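Putative cytoplasmic protein (Salmonella enterica subsp. enterica serovar Typhimurium, PDB 4IQN) is of unknown function and belongs to the uncharacterised DUF5066 family. Local coordinates at residues V23-S28 with A60-L65; L65-N70 with Y171-G176; F137-E142 with Q201-L206. All blocks are in the same frame, centred on the assembly; numbering follows the deposited sequence.

Contact 1 (V23-S28 with A60-L65); sequences VPTPMS and AYDRDL
Thr25 O is gripped twice by one residue: Arg63 N lies 2.9 Å from Thr25 O and Arg63 NE 3.1 Å from the same oxygen, the two donors standing above opposite faces of the carbonyl plane. CG of Arg63 sits between its own backbone N and carbonyl carbon (chi1 84°), close beside Thr25 OG1. The guanidinium then reaches the next carbonyl, with Arg63 NH2 3.1 Å from Pro26 O; both acceptors lie in its plane, at one edge. CG of the selenomethionine Met27 covers one face near the rim.

Asp62 OD1 is a second shared acceptor. Thr25 N approaches it at 2.9 Å from one face of the carboxylate, while Asp64 N, at 2.9 Å from Asp62 OD1, closes an Asx turn from the other. Asp62 OD2 is held by the side-chain amides of Asn19 and Asn21. Thr25 OG1 donates to Asp64 OD2 over 2.7 Å, again from above the carboxylate plane. One water joins Asp64 OD2 to Val23 O, and another joins Met27 O to Ala60 O.

Neither loop segment is a regular strand, yet Thr25 spends its N, O and OG1 on the other one. Of the five direct hydrogen bonds between the loops only Arg63 N to Thr25 O is purely backbone; the rest use side chains, and the several donors around Asp62 probably stabilise its carboxylate as an anion.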
loop_
_atom_site.group_PDB
_atom_site.type_symbol
_atom_site.label_atom_id
_atom_site.label_comp_id
_atom_site.label_asym_id
_atom_site.label_seq_id
_atom_site.Cartn_x
_atom_site.Cartn_y
_atom_site.Cartn_z
ATOM N N VAL A 23 4.921 -13.318 -18.921
ATOM C CA VAL A 23 3.528 -13.540 -19.376
ATOM C C VAL A 23 2.601 -12.407 -18.930
ATOM O O VAL A 23 1.814 -12.567 -17.963
ATOM C CB VAL A 23 2.950 -14.899 -18.921
ATOM C CG1 VAL A 23 1.666 -15.172 -19.692
ATOM C CG2 VAL A 23 3.904 -16.051 -19.219
ATOM N N PRO A 24 2.680 -11.255 -19.626
ATOM C CA PRO A 24 1.909 -10.102 -19.166
ATOM C C PRO A 24 0.429 -10.392 -19.255
ATOM O O PRO A 24 -0.012 -10.957 -20.236
ATOM C CB PRO A 24 2.337 -8.961 -20.118
ATOM C CG PRO A 24 2.935 -9.626 -21.296
ATOM C CD PRO A 24 3.500 -10.932 -20.813
ATOM N N THR A 25 -0.323 -10.016 -18.233
ATOM C CA THR A 25 -1.758 -10.329 -18.167
ATOM C C THR A 25 -2.564 -9.085 -17.788
ATOM O O THR A 25 -2.909 -8.876 -16.625
ATOM C CB THR A 25 -2.035 -11.477 -17.160
ATOM O OG1 THR A 25 -1.465 -11.164 -15.858
ATOM C CG2 THR A 25 -1.422 -12.758 -17.663
ATOM N N PRO A 26 -2.855 -8.232 -18.762
ATOM C CA PRO A 26 -3.650 -7.056 -18.422
ATOM C C PRO A 26 -5.056 -7.428 -18.055
ATOM O O PRO A 26 -5.592 -8.413 -18.601
ATOM C CB PRO A 26 -3.680 -6.262 -19.734
ATOM C CG PRO A 26 -3.475 -7.271 -20.772
ATOM C CD PRO A 26 -2.505 -8.251 -20.184
HETATM N N MSE A 27 -5.644 -6.644 -17.151
HETATM C CA MSE A 27 -7.087 -6.675 -16.920
HETATM C C MSE A 27 -7.673 -5.861 -18.018
HETATM O O MSE A 27 -7.035 -4.912 -18.479
HETATM C CB MSE A 27 -7.473 -6.065 -15.570
HETATM C CG MSE A 27 -7.192 -7.088 -14.503
HETATM SE SE MSE A 27 -7.876 -6.610 -12.726
HETATM C CE MSE A 27 -9.327 -5.329 -12.970
ATOM N N SER A 28 -8.884 -6.200 -18.469
ATOM C CA SER A 28 -9.529 -5.372 -19.487
ATOM C C SER A 28 -10.051 -4.067 -18.839
ATOM O O SER A 28 -10.196 -3.967 -17.611
ATOM C CB SER A 28 -10.691 -6.105 -20.151
ATOM O OG SER A 28 -11.678 -6.382 -19.174
ATOM N N ALA A 60 -4.225 -2.387 -15.745
ATOM C CA ALA A 60 -4.484 -2.338 -17.172
ATOM C C ALA A 60 -3.297 -2.802 -18.018
ATOM O O ALA A 60 -3.461 -3.096 -19.199
ATOM C CB ALA A 60 -4.921 -0.943 -17.591
ATOM N N TYR A 61 -2.105 -2.871 -17.425
ATOM C CA TYR A 61 -0.923 -3.216 -18.191
ATOM C C TYR A 61 -0.575 -4.696 -17.955
ATOM O O TYR A 61 -0.477 -5.492 -18.900
ATOM C CB TYR A 61 0.254 -2.259 -17.889
ATOM C CG TYR A 61 1.563 -2.885 -18.290
ATOM C CD1 TYR A 61 1.753 -3.327 -19.590
ATOM C CD2 TYR A 61 2.573 -3.100 -17.366
ATOM C CE1 TYR A 61 2.914 -3.969 -19.964
ATOM C CE2 TYR A 61 3.744 -3.748 -17.728
ATOM C CZ TYR A 61 3.901 -4.165 -19.037
ATOM O OH TYR A 61 5.026 -4.799 -19.425
ATOM N N ASP A 62 -0.442 -5.081 -16.695
ATOM C CA ASP A 62 -0.049 -6.429 -16.356
ATOM C C ASP A 62 -0.312 -6.672 -14.883
ATOM O O ASP A 62 0.430 -6.186 -14.012
ATOM C CB ASP A 62 1.432 -6.607 -16.693
ATOM C CG ASP A 62 1.960 -7.992 -16.384
ATOM O OD1 ASP A 62 1.166 -8.918 -16.026
ATOM O OD2 ASP A 62 3.209 -8.154 -16.502
ATOM N N ARG A 63 -1.333 -7.475 -14.597
ATOM C CA ARG A 63 -1.703 -7.746 -13.217
ATOM C C ARG A 63 -0.635 -8.574 -12.509
ATOM O O ARG A 63 -0.685 -8.716 -11.277
ATOM C CB ARG A 63 -3.069 -8.427 -13.145
ATOM C CG ARG A 63 -3.021 -9.906 -13.327
ATOM C CD ARG A 63 -4.418 -10.493 -13.483
ATOM N NE ARG A 63 -5.004 -10.149 -14.767
ATOM C CZ ARG A 63 -6.221 -10.530 -15.132
ATOM N NH1 ARG A 63 -6.958 -11.260 -14.308
ATOM N NH2 ARG A 63 -6.698 -10.196 -16.310
ATOM N N ASP A 64 0.311 -9.115 -13.287
ATOM C CA ASP A 64 1.350 -10.001 -12.779
ATOM C C ASP A 64 2.770 -9.409 -12.969
ATOM O O ASP A 64 3.774 -10.133 -12.973
ATOM C CB ASP A 64 1.235 -11.369 -13.480
ATOM C CG ASP A 64 -0.027 -12.139 -13.081
ATOM O OD1 ASP A 64 -0.434 -12.046 -11.893
ATOM O OD2 ASP A 64 -0.602 -12.866 -13.949
ATOM N N LEU A 65 2.855 -8.093 -13.094
ATOM C CA LEU A 65 4.142 -7.428 -13.330
ATOM C C LEU A 65 5.135 -7.720 -12.223
ATOM O O LEU A 65 4.758 -7.973 -11.083
ATOM C CB LEU A 65 3.951 -5.924 -13.538
ATOM C CG LEU A 65 3.538 -5.117 -12.332
ATOM C CD1 LEU A 65 4.779 -4.583 -11.606
ATOM C CD2 LEU A 65 2.666 -3.952 -12.765
HETATM O O HOH W 1 1.031 -14.199 -15.735
HETATM O O HOH W 2 -6.065 -3.347 -20.210
#

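Contact 2 (L65-N70 with Y171-G176); sequences LLSNYN and YNIISG
A loop asparagine supplies the one hydrogen bond between these segments, and it goes to a backbone carbonyl in the last turn of a helix: Asn68 ND2 lies 3.0 Å from Ile173 O. The bond is nearly straight, with an N-H...O angle of 164°, and the acceptor lies close to the plane of the Asn68 amide. Seen from the carbonyl, the donor is tilted 33° out of its plane. The CB of Asn68 points toward the helix, and chi1 of 48° puts CG between the backbone N and the carbonyl carbon. The other branch of the amide lies against the helix backbone, Asn68 OD1 being 3.6 Å from Ile174 CA.

The same carbonyl has an aromatic neighbour. Tyr69 presents the edge of its ring, in plane, so that Tyr69 CE1 is 3.6 Å from Ile173 O. Ile173 CG2 touches all three loop side chains, meeting Asn68 OD1, Tyr69 CD1 at 3.9 Å and Ser67 CB at 4.0 Å.

Bonds within the loop set its shape. Asn70 N to Ser67 O, 2.8 Å, closes a type I beta turn from Ser67 to Asn70, and Tyr69 N to Ser67 OG, 3.0 Å, makes an ST turn within it. A carbonyl so near the C-terminal end of a helix probably carries extra negative potential, which the amide N-H would partly offset.

Helix 8-18 packs against the 171-176 side: Tyr171 touches its Asn10, Leu11 and Leu14, and Ile174 its Val15. Just after that helix, Asn19 OD1 takes the backbone N of Leu66, so the loop 65-70 lies between the end of helix 166-174 and the residues that follow helix 8-18.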
loop_
_atom_site.group_PDB
_atom_site.type_symbol
_atom_site.label_atom_id
_atom_site.label_comp_id
_atom_site.label_asym_id
_atom_site.label_seq_id
_atom_site.Cartn_x
_atom_site.Cartn_y
_atom_site.Cartn_z
ATOM N N LEU A 65 2.855 -8.093 -13.094
ATOM C CA LEU A 65 4.142 -7.428 -13.330
ATOM C C LEU A 65 5.135 -7.720 -12.223
ATOM O O LEU A 65 4.758 -7.973 -11.083
ATOM C CB LEU A 65 3.951 -5.924 -13.538
ATOM C CG LEU A 65 3.538 -5.117 -12.332
ATOM C CD1 LEU A 65 4.779 -4.583 -11.606
ATOM C CD2 LEU A 65 2.666 -3.952 -12.765
ATOM N N LEU A 66 6.401 -7.739 -12.619
ATOM C CA LEU A 66 7.541 -7.961 -11.749
ATOM C C LEU A 66 8.493 -6.794 -11.983
ATOM O O LEU A 66 8.823 -6.482 -13.123
ATOM C CB LEU A 66 8.231 -9.294 -12.105
ATOM C CG LEU A 66 7.480 -10.584 -11.782
ATOM C CD1 LEU A 66 8.155 -11.848 -12.305
ATOM C CD2 LEU A 66 7.315 -10.679 -10.269
ATOM N N SER A 67 8.923 -6.140 -10.904
ATOM C CA SER A 67 9.792 -5.004 -11.014
ATOM C C SER A 67 11.171 -5.404 -11.508
ATOM O O SER A 67 11.458 -6.590 -11.705
ATOM C CB SER A 67 9.963 -4.327 -9.657
ATOM O OG SER A 67 10.703 -5.152 -8.777
ATOM N N ASN A 68 12.008 -4.384 -11.703
ATOM C CA ASN A 68 13.445 -4.568 -11.916
ATOM C C ASN A 68 14.140 -5.425 -10.846
ATOM O O ASN A 68 15.235 -5.940 -11.086
ATOM C CB ASN A 68 14.181 -3.220 -12.067
ATOM C CG ASN A 68 13.816 -2.204 -10.984
ATOM O OD1 ASN A 68 12.662 -1.891 -10.813
ATOM N ND2 ASN A 68 14.807 -1.663 -10.286
ATOM N N TYR A 69 13.518 -5.572 -9.678
ATOM C CA TYR A 69 13.976 -6.490 -8.637
ATOM C C TYR A 69 13.530 -7.944 -8.838
ATOM O O TYR A 69 13.858 -8.801 -8.026
ATOM C CB TYR A 69 13.459 -6.016 -7.270
ATOM C CG TYR A 69 14.186 -4.829 -6.705
ATOM C CD1 TYR A 69 13.867 -3.529 -7.114
ATOM C CD2 TYR A 69 15.185 -4.994 -5.734
ATOM C CE1 TYR A 69 14.523 -2.443 -6.588
ATOM C CE2 TYR A 69 15.833 -3.900 -5.201
ATOM C CZ TYR A 69 15.487 -2.637 -5.634
ATOM O OH TYR A 69 16.106 -1.552 -5.120
ATOM N N ASN A 70 12.818 -8.209 -9.927
ATOM C CA ASN A 70 12.223 -9.499 -10.213
ATOM C C ASN A 70 11.280 -9.957 -9.103
ATOM O O ASN A 70 11.269 -11.129 -8.750
ATOM C CB ASN A 70 13.306 -10.541 -10.476
ATOM C CG ASN A 70 12.792 -11.723 -11.223
ATOM O OD1 ASN A 70 11.834 -11.623 -12.007
ATOM N ND2 ASN A 70 13.411 -12.876 -10.984
ATOM N N TYR A 171 8.662 5.107 -8.909
ATOM C CA TYR A 171 9.793 5.805 -9.530
ATOM C C TYR A 171 11.067 5.487 -8.760
ATOM O O TYR A 171 12.150 5.286 -9.356
ATOM C CB TYR A 171 9.564 7.320 -9.587
ATOM C CG TYR A 171 8.922 7.807 -10.870
ATOM C CD1 TYR A 171 9.665 7.951 -12.047
ATOM C CD2 TYR A 171 7.581 8.098 -10.923
ATOM C CE1 TYR A 171 9.079 8.381 -13.217
ATOM C CE2 TYR A 171 6.990 8.553 -12.104
ATOM C CZ TYR A 171 7.732 8.685 -13.252
ATOM O OH TYR A 171 7.143 9.128 -14.441
ATOM N N ASN A 172 10.945 5.449 -7.441
ATOM C CA ASN A 172 12.106 5.133 -6.606
ATOM C C ASN A 172 12.551 3.667 -6.810
ATOM O O ASN A 172 13.733 3.407 -7.001
ATOM C CB ASN A 172 11.860 5.496 -5.156
ATOM C CG ASN A 172 12.005 6.987 -4.894
ATOM O OD1 ASN A 172 11.069 7.787 -5.012
ATOM N ND2 ASN A 172 13.188 7.371 -4.552
ATOM N N ILE A 173 11.606 2.725 -6.862
ATOM C CA ILE A 173 11.956 1.321 -7.110
ATOM C C ILE A 173 12.718 1.181 -8.426
ATOM O O ILE A 173 13.758 0.538 -8.481
ATOM C CB ILE A 173 10.708 0.401 -7.117
ATOM C CG1 ILE A 173 10.071 0.318 -5.733
ATOM C CG2 ILE A 173 11.007 -0.979 -7.690
ATOM C CD1 ILE A 173 10.940 -0.288 -4.661
ATOM N N ILE A 174 12.191 1.818 -9.461
ATOM C CA ILE A 174 12.719 1.693 -10.812
ATOM C C ILE A 174 14.039 2.439 -11.042
ATOM O O ILE A 174 14.767 2.126 -11.977
ATOM C CB ILE A 174 11.665 2.200 -11.803
ATOM C CG1 ILE A 174 10.540 1.165 -11.879
ATOM C CG2 ILE A 174 12.275 2.468 -13.162
ATOM C CD1 ILE A 174 9.327 1.626 -12.643
ATOM N N SER A 175 14.357 3.391 -10.168
ATOM C CA SER A 175 15.559 4.248 -10.339
ATOM C C SER A 175 16.880 3.478 -10.347
ATOM O O SER A 175 17.853 3.937 -10.934
ATOM C CB SER A 175 15.625 5.368 -9.270
ATOM O OG SER A 175 15.888 4.841 -7.979
ATOM N N GLY A 176 16.926 2.322 -9.703
ATOM C CA GLY A 176 18.164 1.555 -9.606
ATOM C C GLY A 176 18.563 0.883 -10.899
ATOM O O GLY A 176 19.709 0.471 -11.047
#

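Contact 3 (F137-E142 with Q201-L206); sequences FIYITE and QRDAAL
Helix 190-207 meets the end of strand 135-140 here in a largely polar contact, made at one margin of the four-stranded antiparallel sheet, where an inverse gamma turn is centred on Ile140. Thr141, the last residue of that turn, and Asp203, in a kinked part of the helix, reach toward each other tip to tip. OG1 of Thr141 lies between its own backbone N and carbonyl carbon (chi1 47°) and donates to Asp203 OD2 over 2.8 Å.

Arg202 holds the same carboxylate side-on. Its NE is 2.8 Å from Asp203 OD1 and its NH2 is 2.9 Å from Asp203 OD2, both acceptors lying in the guanidinium plane. Two bonds, one to each oxygen, restrain the rotation of the Asp203 carboxylate, though both meet it from above its plane. Glu142 lies over one face of the guanidinium through CB, its carboxylate leading away. A water at hydrogen-bonding distance from both Glu142 O and Arg202 NH2 adds a bridge.

An apolar touch borders the polar group, Thr141 CG2 meeting Leu206 CD1 at 3.9 Å. Separately, the Tyr139 ring comes edge-on to the carboxylate, with CD2 4.1 Å from Asp203 OD2 and the two planes 49° apart; its hydroxyl lies near Leu206 and is hydrogen-bonded to Glu210. The neighbouring strands 124-128 and 151-155 flank Tyr139 through Leu125 and Ala152.

Asp203 OD2 thus takes two donors, Thr141 OG1 and Arg202 NH2, which approach it from opposite faces of the carboxylate plane.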
loop_
_atom_site.group_PDB
_atom_site.type_symbol
_atom_site.label_atom_id
_atom_site.label_comp_id
_atom_site.label_asym_id
_atom_site.label_seq_id
_atom_site.Cartn_x
_atom_site.Cartn_y
_atom_site.Cartn_z
ATOM N N PHE A 137 1.849 0.028 2.151
ATOM C CA PHE A 137 0.382 0.043 1.998
ATOM C C PHE A 137 -0.021 1.313 1.279
ATOM O O PHE A 137 0.589 2.369 1.428
ATOM C CB PHE A 137 -0.351 0.054 3.340
ATOM C CG PHE A 137 0.127 -0.942 4.335
ATOM C CD1 PHE A 137 -0.434 -2.207 4.423
ATOM C CD2 PHE A 137 1.130 -0.616 5.233
ATOM C CE1 PHE A 137 0.007 -3.132 5.341
ATOM C CE2 PHE A 137 1.552 -1.515 6.162
ATOM C CZ PHE A 137 1.014 -2.783 6.224
ATOM N N ILE A 138 -1.072 1.220 0.487
ATOM C CA ILE A 138 -1.757 2.368 0.043
ATOM C C ILE A 138 -2.749 2.703 1.154
ATOM O O ILE A 138 -3.517 1.822 1.607
ATOM C CB ILE A 138 -2.471 2.143 -1.312
ATOM C CG1 ILE A 138 -1.529 1.541 -2.363
ATOM C CG2 ILE A 138 -2.995 3.450 -1.829
ATOM C CD1 ILE A 138 -2.250 1.271 -3.678
ATOM N N TYR A 139 -2.718 3.956 1.580
ATOM C CA TYR A 139 -3.482 4.431 2.745
ATOM C C TYR A 139 -4.738 5.083 2.230
ATOM O O TYR A 139 -4.681 6.187 1.687
ATOM C CB TYR A 139 -2.626 5.449 3.535
ATOM C CG TYR A 139 -2.966 5.577 4.989
ATOM C CD1 TYR A 139 -2.816 4.497 5.860
ATOM C CD2 TYR A 139 -3.420 6.783 5.523
ATOM C CE1 TYR A 139 -3.134 4.614 7.227
ATOM C CE2 TYR A 139 -3.734 6.896 6.897
ATOM C CZ TYR A 139 -3.594 5.811 7.737
ATOM O OH TYR A 139 -3.907 5.919 9.104
ATOM N N ILE A 140 -5.886 4.399 2.373
ATOM C CA ILE A 140 -7.093 4.822 1.677
ATOM C C ILE A 140 -7.858 5.893 2.478
ATOM O O ILE A 140 -8.758 5.587 3.239
ATOM C CB ILE A 140 -7.993 3.628 1.399
ATOM C CG1 ILE A 140 -7.245 2.504 0.693
ATOM C CG2 ILE A 140 -9.233 4.046 0.581
ATOM C CD1 ILE A 140 -6.606 2.844 -0.656
ATOM N N THR A 141 -7.444 7.143 2.322
ATOM C CA THR A 141 -8.051 8.274 2.983
ATOM C C THR A 141 -8.724 9.093 1.906
ATOM O O THR A 141 -9.877 8.811 1.556
ATOM C CB THR A 141 -7.023 9.080 3.776
ATOM O OG1 THR A 141 -5.895 9.296 2.947
ATOM C CG2 THR A 141 -6.581 8.307 4.990
ATOM N N GLU A 142 -8.016 10.043 1.324
ATOM C CA GLU A 142 -8.606 10.939 0.325
ATOM C C GLU A 142 -7.625 10.989 -0.824
ATOM O O GLU A 142 -6.408 10.978 -0.596
ATOM C CB GLU A 142 -8.839 12.358 0.883
ATOM C CG GLU A 142 -9.759 12.463 2.092
ATOM C CD GLU A 142 -11.208 12.050 1.781
ATOM O OE1 GLU A 142 -11.625 12.190 0.606
ATOM O OE2 GLU A 142 -11.944 11.578 2.703
ATOM N N GLN A 201 -0.775 16.427 7.224
ATOM C CA GLN A 201 -1.671 17.336 7.927
ATOM C C GLN A 201 -3.081 16.759 7.893
ATOM O O GLN A 201 -3.732 16.628 8.933
ATOM C CB GLN A 201 -1.654 18.725 7.310
ATOM C CG GLN A 201 -2.341 19.771 8.166
ATOM C CD GLN A 201 -2.023 21.195 7.747
ATOM O OE1 GLN A 201 -1.080 21.445 6.994
ATOM N NE2 GLN A 201 -2.810 22.143 8.244
ATOM N N ARG A 202 -3.507 16.363 6.704
ATOM C CA ARG A 202 -4.875 15.920 6.474
ATOM C C ARG A 202 -5.198 14.647 7.257
ATOM O O ARG A 202 -6.274 14.543 7.822
ATOM C CB ARG A 202 -5.086 15.686 4.962
ATOM C CG ARG A 202 -6.510 15.217 4.582
ATOM C CD ARG A 202 -6.576 14.731 3.165
ATOM N NE ARG A 202 -5.744 13.532 3.031
ATOM C CZ ARG A 202 -5.012 13.182 1.962
ATOM N NH1 ARG A 202 -5.000 13.884 0.829
ATOM N NH2 ARG A 202 -4.258 12.104 2.037
ATOM N N ASP A 203 -4.262 13.697 7.298
ATOM C CA ASP A 203 -4.492 12.370 7.849
ATOM C C ASP A 203 -3.878 12.147 9.243
ATOM O O ASP A 203 -3.889 11.032 9.761
ATOM C CB ASP A 203 -3.956 11.303 6.883
ATOM C CG ASP A 203 -4.655 11.310 5.514
ATOM O OD1 ASP A 203 -5.731 11.945 5.373
ATOM O OD2 ASP A 203 -4.118 10.668 4.570
ATOM N N ALA A 204 -3.369 13.216 9.860
ATOM C CA ALA A 204 -2.639 13.108 11.139
ATOM C C ALA A 204 -3.451 12.445 12.251
ATOM O O ALA A 204 -2.913 11.650 13.033
ATOM C CB ALA A 204 -2.172 14.478 11.587
ATOM N N ALA A 205 -4.748 12.741 12.300
ATOM C CA ALA A 205 -5.578 12.248 13.393
ATOM C C ALA A 205 -5.807 10.749 13.241
ATOM O O ALA A 205 -5.958 10.036 14.222
ATOM C CB ALA A 205 -6.886 13.013 13.471
ATOM N N LEU A 206 -5.788 10.270 12.002
ATOM C CA LEU A 206 -5.897 8.866 11.739
ATOM C C LEU A 206 -4.604 8.120 11.995
ATOM O O LEU A 206 -4.619 7.038 12.553
ATOM C CB LEU A 206 -6.398 8.636 10.312
ATOM C CG LEU A 206 -7.751 9.265 9.983
ATOM C CD1 LEU A 206 -8.084 8.973 8.520
ATOM C CD2 LEU A 206 -8.835 8.712 10.890
HETATM O O HOH W 3 -3.708 11.791 -0.818
#

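From the N terminus, contact 1 comes first: it closes a loop from 23-28, between helices 8-18 and 29-34, to 60-65, and is complete before contact 2 begins. The two contacts are continuous in sequence, sharing Leu65. Contact 2 spans a hundred residues to the end of helix 166-174. Contact 3 opens inside that span, at strand 135-140, and closes beyond it on helix 190-207, so contacts 2 and 3 cross rather than nest. They lie on opposite sides of the chain's centre, about 11 Å apart at their nearest atoms. Contact 1 joins two loops; contact 2 ties the loop 65-70 to helix 166-174, and contact 3 the antiparallel sheet to the next helix, 190-207.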